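Local coordinates for 4-hydroxybutyrate coenzyme A transferase (PDB 2OAS), which binds coenzyme A and probably transfers it between acyl-CoA thioesters and short acids such as acetate or 4-hydroxybutyrate, at residues A42-H54 with S65-G78. Sequence-based numbering, arbitrary orientation.
Sequences ALTLDNITLLQLH and SLLGHLRHRCFFGG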
ATOM      1  N   ALA A  42       2.577  39.202   1.544  1.00 36.55           N
ATOM      2  CA  ALA A  42       1.771  38.522   0.540  1.00 38.09           C
ATOM      3  C   ALA A  42       0.560  39.353   0.126  1.00 38.32           C
ATOM      4  O   ALA A  42       0.003  39.147  -0.946  1.00 39.06           O
ATOM      5  CB  ALA A  42       1.309  37.171   1.069  1.00 36.13           C
ATOM      6  N   LEU A  43       0.157  40.289   0.980  1.00 38.18           N
ATOM      7  CA  LEU A  43      -0.993  41.135   0.683  1.00 38.26           C
ATOM      8  C   LEU A  43      -0.789  41.971  -0.567  1.00 38.85           C
ATOM      9  O   LEU A  43      -1.760  42.421  -1.180  1.00 39.46           O
ATOM     10  CB  LEU A  43      -1.304  42.047   1.864  1.00 36.60           C
ATOM     11  CG  LEU A  43      -1.772  41.322   3.127  1.00 35.61           C
ATOM     12  CD1 LEU A  43      -2.089  42.340   4.199  1.00 34.71           C
ATOM     13  CD2 LEU A  43      -2.994  40.479   2.816  1.00 32.88           C
ATOM     14  N   THR A  44       0.476  42.166  -0.937  1.00 39.54           N
ATOM     15  CA  THR A  44       0.847  42.945  -2.116  1.00 39.40           C
ATOM     16  C   THR A  44       1.107  42.029  -3.314  1.00 40.73           C
ATOM     17  O   THR A  44       1.385  42.500  -4.417  1.00 42.06           O
ATOM     18  CB  THR A  44       2.131  43.762  -1.865  1.00 39.82           C
ATOM     19  OG1 THR A  44       3.278  42.907  -1.975  1.00 41.38           O
ATOM     20  CG2 THR A  44       2.109  44.381  -0.474  1.00 38.22           C
ATOM     21  N   LEU A  45       1.023  40.720  -3.096  1.00 41.07           N
ATOM     22  CA  LEU A  45       1.275  39.757  -4.163  1.00 41.53           C
ATOM     23  C   LEU A  45      -0.014  39.047  -4.550  1.00 42.45           C
ATOM     24  O   LEU A  45      -1.098  39.422  -4.112  1.00 41.80           O
ATOM     25  CB  LEU A  45       2.289  38.707  -3.695  1.00 40.83           C
ATOM     26  CG  LEU A  45       3.557  39.172  -2.977  1.00 41.24           C
ATOM     27  CD1 LEU A  45       4.339  37.962  -2.476  1.00 39.47           C
ATOM     28  CD2 LEU A  45       4.397  40.005  -3.916  1.00 40.59           C
ATOM     29  N   ASP A  46       0.110  38.027  -5.390  1.00 44.14           N
ATOM     30  CA  ASP A  46      -1.043  37.227  -5.769  1.00 45.85           C
ATOM     31  C   ASP A  46      -0.570  35.943  -6.420  1.00 44.54           C
ATOM     32  O   ASP A  46       0.602  35.802  -6.785  1.00 42.88           O
ATOM     33  CB  ASP A  46      -1.979  37.981  -6.721  1.00 50.12           C
ATOM     34  CG  ASP A  46      -1.349  38.247  -8.058  1.00 53.58           C
ATOM     35  OD1 ASP A  46      -2.085  38.599  -9.016  1.00 54.21           O
ATOM     36  OD2 ASP A  46      -0.106  38.102  -8.141  1.00 57.10           O
ATOM     37  N   ASN A  47      -1.496  35.003  -6.548  1.00 44.25           N
ATOM     38  CA  ASN A  47      -1.206  33.718  -7.152  1.00 43.75           C
ATOM     39  C   ASN A  47      -0.073  33.017  -6.431  1.00 43.06           C
ATOM     40  O   ASN A  47       0.747  32.349  -7.057  1.00 43.97           O
ATOM     41  CB  ASN A  47      -0.845  33.889  -8.622  1.00 45.79           C
ATOM     42  CG  ASN A  47      -1.844  34.744  -9.363  1.00 48.07           C
ATOM     43  OD1 ASN A  47      -3.058  34.541  -9.256  1.00 49.83           O
ATOM     44  ND2 ASN A  47      -1.338  35.716 -10.126  1.00 49.31           N
ATOM     45  N   ILE A  48      -0.026  33.169  -5.112  1.00 40.52           N
ATOM     46  CA  ILE A  48       1.004  32.525  -4.315  1.00 39.27           C
ATOM     47  C   ILE A  48       0.489  31.188  -3.795  1.00 37.43           C
ATOM     48  O   ILE A  48      -0.530  31.143  -3.121  1.00 36.42           O
ATOM     49  CB  ILE A  48       1.410  33.388  -3.098  1.00 40.07           C
ATOM     50  CG1 ILE A  48       2.090  34.677  -3.571  1.00 39.06           C
ATOM     51  CG2 ILE A  48       2.347  32.600  -2.186  1.00 38.65           C
ATOM     52  CD1 ILE A  48       3.375  34.469  -4.341  1.00 37.57           C
ATOM     53  N   THR A  49       1.187  30.103  -4.138  1.00 36.93           N
ATOM     54  CA  THR A  49       0.822  28.760  -3.679  1.00 35.86           C
ATOM     55  C   THR A  49       1.844  28.329  -2.637  1.00 34.97           C
ATOM     56  O   THR A  49       3.051  28.480  -2.833  1.00 35.94           O
ATOM     57  CB  THR A  49       0.847  27.726  -4.804  1.00 36.40           C
ATOM     58  OG1 THR A  49      -0.052  28.115  -5.843  1.00 37.40           O
ATOM     59  CG2 THR A  49       0.418  26.370  -4.274  1.00 36.49           C
ATOM     60  N   LEU A  50       1.358  27.791  -1.526  1.00 34.42           N
ATOM     61  CA  LEU A  50       2.237  27.352  -0.456  1.00 34.60           C
ATOM     62  C   LEU A  50       2.066  25.871  -0.164  1.00 34.85           C
ATOM     63  O   LEU A  50       1.063  25.458   0.429  1.00 35.90           O
ATOM     64  CB  LEU A  50       1.958  28.171   0.803  1.00 34.83           C
ATOM     65  CG  LEU A  50       2.855  27.988   2.024  1.00 34.80           C
ATOM     66  CD1 LEU A  50       2.671  29.162   2.938  1.00 36.34           C
ATOM     67  CD2 LEU A  50       2.514  26.707   2.756  1.00 35.64           C
ATOM     68  N   LEU A  51       3.061  25.084  -0.584  1.00 34.48           N
ATOM     69  CA  LEU A  51       3.079  23.633  -0.371  1.00 32.07           C
ATOM     70  C   LEU A  51       3.513  23.392   1.069  1.00 30.15           C
ATOM     71  O   LEU A  51       4.355  24.120   1.598  1.00 30.04           O
ATOM     72  CB  LEU A  51       4.064  22.965  -1.339  1.00 32.34           C
ATOM     73  CG  LEU A  51       3.679  22.859  -2.820  1.00 33.11           C
ATOM     74  CD1 LEU A  51       4.870  22.416  -3.668  1.00 34.52           C
ATOM     75  CD2 LEU A  51       2.553  21.866  -2.946  1.00 34.58           C
ATOM     76  N   GLN A  52       2.955  22.371   1.701  1.00 28.73           N
ATOM     77  CA  GLN A  52       3.287  22.105   3.100  1.00 28.61           C
ATOM     78  C   GLN A  52       2.815  20.747   3.604  1.00 29.28           C
ATOM     79  O   GLN A  52       2.150  19.981   2.904  1.00 29.91           O
ATOM     80  CB  GLN A  52       2.636  23.184   3.980  1.00 26.37           C
ATOM     81  CG  GLN A  52       1.142  22.930   4.229  1.00 25.35           C
ATOM     82  CD  GLN A  52       0.349  24.182   4.621  1.00 24.12           C
ATOM     83  OE1 GLN A  52       0.179  25.097   3.814  1.00 22.56           O
ATOM     84  NE2 GLN A  52      -0.139  24.216   5.856  1.00 20.97           N
ATOM     85  N   LEU A  53       3.167  20.473   4.846  1.00 30.52           N
ATOM     86  CA  LEU A  53       2.765  19.255   5.525  1.00 31.40           C
ATOM     87  C   LEU A  53       2.054  19.813   6.754  1.00 31.88           C
ATOM     88  O   LEU A  53       1.504  20.916   6.705  1.00 31.88           O
ATOM     89  CB  LEU A  53       3.998  18.439   5.923  1.00 30.36           C
ATOM     90  CG  LEU A  53       4.539  17.350   4.975  1.00 31.17           C
ATOM     91  CD1 LEU A  53       4.425  17.743   3.521  1.00 31.33           C
ATOM     92  CD2 LEU A  53       5.981  17.077   5.330  1.00 30.69           C
ATOM     93  N   HIS A  54       2.073  19.071   7.851  1.00 33.22           N
ATOM     94  CA  HIS A  54       1.436  19.531   9.070  1.00 36.66           C
ATOM     95  C   HIS A  54       2.225  20.759   9.547  1.00 37.77           C
ATOM     96  O   HIS A  54       3.453  20.714   9.670  1.00 37.44           O
ATOM     97  CB  HIS A  54       1.459  18.408  10.123  1.00 38.94           C
ATOM     98  CG  HIS A  54       0.678  18.721  11.361  1.00 42.83           C
ATOM     99  ND1 HIS A  54       1.084  19.668  12.278  1.00 44.35           N
ATOM    100  CD2 HIS A  54      -0.510  18.250  11.809  1.00 44.16           C
ATOM    101  CE1 HIS A  54       0.179  19.771  13.233  1.00 44.51           C
ATOM    102  NE2 HIS A  54      -0.800  18.922  12.972  1.00 45.30           N
ATOM    103  N   SER A  65      -8.046  37.608   4.921  1.00 43.14           N
ATOM    104  CA  SER A  65      -7.381  38.660   4.179  1.00 43.42           C
ATOM    105  C   SER A  65      -6.393  38.111   3.148  1.00 43.30           C
ATOM    106  O   SER A  65      -6.043  38.812   2.204  1.00 44.04           O
ATOM    107  CB  SER A  65      -6.665  39.615   5.137  1.00 41.26           C
ATOM    108  OG  SER A  65      -5.731  38.930   5.947  1.00 39.45           O
ATOM    109  N   LEU A  66      -5.946  36.870   3.310  1.00 43.34           N
ATOM    110  CA  LEU A  66      -5.006  36.301   2.337  1.00 44.83           C
ATOM    111  C   LEU A  66      -5.692  35.636   1.151  1.00 45.48           C
ATOM    112  O   LEU A  66      -5.023  35.222   0.198  1.00 45.81           O
ATOM    113  CB  LEU A  66      -4.074  35.287   2.999  1.00 45.03           C
ATOM    114  CG  LEU A  66      -2.821  35.741   3.764  1.00 44.22           C
ATOM    115  CD1 LEU A  66      -1.930  36.534   2.830  1.00 44.39           C
ATOM    116  CD2 LEU A  66      -3.197  36.575   4.956  1.00 45.59           C
ATOM    117  N   LEU A  67      -7.021  35.531   1.203  1.00 46.12           N
ATOM    118  CA  LEU A  67      -7.760  34.900   0.113  1.00 47.02           C
ATOM    119  C   LEU A  67      -7.605  35.731  -1.148  1.00 46.99           C
ATOM    120  O   LEU A  67      -7.926  36.923  -1.168  1.00 46.85           O
ATOM    121  CB  LEU A  67      -9.242  34.759   0.474  1.00 48.27           C
ATOM    122  CG  LEU A  67      -9.566  33.868   1.671  1.00 50.10           C
ATOM    123  CD1 LEU A  67     -11.052  33.911   1.947  1.00 50.72           C
ATOM    124  CD2 LEU A  67      -9.107  32.436   1.403  1.00 50.90           C
ATOM    125  N   GLY A  68      -7.109  35.095  -2.201  1.00 46.67           N
ATOM    126  CA  GLY A  68      -6.908  35.806  -3.445  1.00 45.30           C
ATOM    127  C   GLY A  68      -5.439  36.131  -3.631  1.00 44.72           C
ATOM    128  O   GLY A  68      -4.993  36.388  -4.754  1.00 46.61           O
ATOM    129  N   HIS A  69      -4.683  36.130  -2.539  1.00 42.90           N
ATOM    130  CA  HIS A  69      -3.258  36.406  -2.631  1.00 42.93           C
ATOM    131  C   HIS A  69      -2.457  35.118  -2.479  1.00 41.82           C
ATOM    132  O   HIS A  69      -1.529  34.855  -3.238  1.00 41.33           O
ATOM    133  CB  HIS A  69      -2.829  37.409  -1.555  1.00 42.59           C
ATOM    134  CG  HIS A  69      -3.586  38.696  -1.595  1.00 43.51           C
ATOM    135  ND1 HIS A  69      -4.880  38.811  -1.130  1.00 45.52           N
ATOM    136  CD2 HIS A  69      -3.244  39.919  -2.062  1.00 43.12           C
ATOM    137  CE1 HIS A  69      -5.303  40.049  -1.307  1.00 44.40           C
ATOM    138  NE2 HIS A  69      -4.328  40.743  -1.870  1.00 44.63           N
ATOM    139  N   LEU A  70      -2.842  34.310  -1.501  1.00 40.60           N
ATOM    140  CA  LEU A  70      -2.154  33.067  -1.230  1.00 38.53           C
ATOM    141  C   LEU A  70      -3.138  31.927  -1.037  1.00 37.27           C
ATOM    142  O   LEU A  70      -4.239  32.138  -0.550  1.00 36.43           O
ATOM    143  CB  LEU A  70      -1.295  33.237   0.023  1.00 39.27           C
ATOM    144  CG  LEU A  70      -0.723  31.994   0.708  1.00 39.40           C
ATOM    145  CD1 LEU A  70      -0.115  31.064  -0.317  1.00 41.56           C
ATOM    146  CD2 LEU A  70       0.314  32.418   1.712  1.00 39.54           C
ATOM    147  N   ARG A  71      -2.747  30.722  -1.436  1.00 36.42           N
ATOM    148  CA  ARG A  71      -3.596  29.554  -1.278  1.00 36.03           C
ATOM    149  C   ARG A  71      -2.724  28.428  -0.753  1.00 33.86           C
ATOM    150  O   ARG A  71      -1.590  28.283  -1.185  1.00 34.57           O
ATOM    151  CB  ARG A  71      -4.238  29.167  -2.619  1.00 37.46           C
ATOM    152  CG  ARG A  71      -4.938  27.796  -2.636  1.00 42.76           C
ATOM    153  CD  ARG A  71      -5.711  27.518  -3.943  1.00 44.99           C
ATOM    154  NE  ARG A  71      -7.116  27.909  -3.834  1.00 49.09           N
ATOM    155  CZ  ARG A  71      -8.124  27.063  -3.629  1.00 50.03           C
ATOM    156  NH1 ARG A  71      -7.897  25.762  -3.524  1.00 50.16           N
ATOM    157  NH2 ARG A  71      -9.359  27.527  -3.498  1.00 51.46           N
ATOM    158  N   HIS A  72      -3.241  27.656   0.197  1.00 32.20           N
ATOM    159  CA  HIS A  72      -2.504  26.539   0.772  1.00 32.06           C
ATOM    160  C   HIS A  72      -2.679  25.248  -0.031  1.00 30.88           C
ATOM    161  O   HIS A  72      -3.791  24.926  -0.432  1.00 30.33           O
ATOM    162  CB  HIS A  72      -2.961  26.296   2.221  1.00 31.20           C
ATOM    163  CG  HIS A  72      -2.719  27.459   3.129  1.00 29.51           C
ATOM    164  ND1 HIS A  72      -3.645  28.460   3.316  1.00 29.95           N
ATOM    165  CD2 HIS A  72      -1.630  27.815   3.856  1.00 29.77           C
ATOM    166  CE1 HIS A  72      -3.139  29.383   4.116  1.00 28.24           C
ATOM    167  NE2 HIS A  72      -1.916  29.016   4.457  1.00 28.39           N
ATOM    168  N   ARG A  73      -1.575  24.532  -0.267  1.00 31.32           N
ATOM    169  CA  ARG A  73      -1.591  23.249  -0.993  1.00 31.74           C
ATOM    170  C   ARG A  73      -1.031  22.238   0.003  1.00 32.29           C
ATOM    171  O   ARG A  73       0.176  22.137   0.185  1.00 32.68           O
ATOM    172  CB  ARG A  73      -0.713  23.307  -2.241  1.00 29.43           C
ATOM    173  CG  ARG A  73      -0.930  22.151  -3.221  1.00 30.44           C
ATOM    174  CD  ARG A  73      -0.201  22.419  -4.532  1.00 30.50           C
ATOM    175  NE  ARG A  73      -0.273  21.324  -5.495  1.00 29.29           N
ATOM    176  CZ  ARG A  73      -1.325  21.054  -6.262  1.00 28.09           C
ATOM    177  NH1 ARG A  73      -2.420  21.801  -6.186  1.00 28.83           N
ATOM    178  NH2 ARG A  73      -1.271  20.052  -7.129  1.00 27.88           N
ATOM    179  N   CYS A  74      -1.917  21.490   0.643  1.00 32.43           N
ATOM    180  CA  CYS A  74      -1.521  20.552   1.675  1.00 33.85           C
ATOM    181  C   CYS A  74      -1.334  19.093   1.324  1.00 34.62           C
ATOM    182  O   CYS A  74      -2.212  18.463   0.728  1.00 35.61           O
ATOM    183  CB  CYS A  74      -2.517  20.621   2.825  1.00 34.28           C
ATOM    184  SG  CYS A  74      -2.884  22.273   3.381  1.00 38.27           S
ATOM    185  N   PHE A  75      -0.186  18.559   1.725  1.00 34.87           N
ATOM    186  CA  PHE A  75       0.122  17.155   1.530  1.00 36.26           C
ATOM    187  C   PHE A  75      -0.369  16.482   2.803  1.00 35.36           C
ATOM    188  O   PHE A  75      -0.469  15.263   2.885  1.00 35.36           O
ATOM    189  CB  PHE A  75       1.633  16.956   1.384  1.00 37.77           C
ATOM    190  CG  PHE A  75       2.175  17.471   0.093  1.00 38.86           C
ATOM    191  CD1 PHE A  75       3.287  18.297   0.068  1.00 38.31           C
ATOM    192  CD2 PHE A  75       1.570  17.121  -1.114  1.00 40.08           C
ATOM    193  CE1 PHE A  75       3.784  18.775  -1.137  1.00 38.35           C
ATOM    194  CE2 PHE A  75       2.063  17.599  -2.321  1.00 38.88           C
ATOM    195  CZ  PHE A  75       3.175  18.424  -2.334  1.00 37.83           C
ATOM    196  N   PHE A  76      -0.684  17.306   3.793  1.00 35.49           N
ATOM    197  CA  PHE A  76      -1.163  16.819   5.076  1.00 36.04           C
ATOM    198  C   PHE A  76      -1.824  17.996   5.756  1.00 36.61           C
ATOM    199  O   PHE A  76      -1.207  19.048   5.909  1.00 36.77           O
ATOM    200  CB  PHE A  76      -0.001  16.353   5.932  1.00 36.50           C
ATOM    201  CG  PHE A  76      -0.397  15.478   7.074  1.00 38.62           C
ATOM    202  CD1 PHE A  76      -0.259  14.095   6.974  1.00 38.67           C
ATOM    203  CD2 PHE A  76      -0.857  16.029   8.268  1.00 37.70           C
ATOM    204  CE1 PHE A  76      -0.563  13.272   8.045  1.00 40.27           C
ATOM    205  CE2 PHE A  76      -1.170  15.215   9.354  1.00 39.20           C
ATOM    206  CZ  PHE A  76      -1.021  13.830   9.244  1.00 40.20           C
ATOM    207  N   GLY A  77      -3.073  17.821   6.170  1.00 37.26           N
ATOM    208  CA  GLY A  77      -3.782  18.903   6.821  1.00 37.88           C
ATOM    209  C   GLY A  77      -3.457  19.129   8.290  1.00 39.27           C
ATOM    210  O   GLY A  77      -2.934  18.251   8.992  1.00 38.70           O
ATOM    211  N   GLY A  78      -3.787  20.326   8.759  1.00 39.55           N
ATOM    212  CA  GLY A  78      -3.551  20.686  10.140  1.00 39.70           C
ATOM    213  C   GLY A  78      -4.672  21.547  10.693  1.00 40.77           C
ATOM    214  O   GLY A  78      -5.668  21.817  10.009  1.00 41.34           O
TER
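L50 N donates to R71 O, and L50 O accepts from R73 N (2.9 Å, N-H...O 171°). This is the pattern of a parallel pair, L50 straddling H72 by bonding to R71 and R73. I48 N to H69 O opens this ladder of strands 48-52 and 70-74, and F75 N to Q52 O (3.0 Å) ends it. The bond from Q52 N to R73 O is weak.

On one face R73 reaches out with its chain extended from CG to NE. L51 lies alongside it, pointing the same way, with L51 CD2 3.2 Å from R73 CD and at the edge of the guanidinium. T49 CG2 touches R73 CB. L51 CD2 also meets F75 CZ at 3.6 Å.

On the other face Q52 brings OE1 to the edge of the H72 ring, 3.3 Å from H72 CD2, with amide and ring planes 74° apart. With Q52 CG set between its own backbone N and carbonyl carbon (chi1 79°), the extended chain runs along C74, Q52 CD 4.0 Å from C74 SG, and on to H72.

Before the strands, H69 fits against the turn 42-45. H69 CD2 is 3.0 Å from L45 O, which lies at the ring edge. Cutting H69 back to an alanine removes the ring, and would probably open a gap beside the carbonyls of L43 and L45. Beyond the strand ends H54 CB touches the F76 ring.

Further out, R73 makes a salt bridge with E399 of the second subunit, and R71 one with D91. Helix 100-105 packs on L51 and F75. These are neighbouring strands of the parallel sheet in the N-terminal alpha/beta domain, and the loop after strand 70-74 carries F76 to the coenzyme A pocket, where it touches the bound coenzyme.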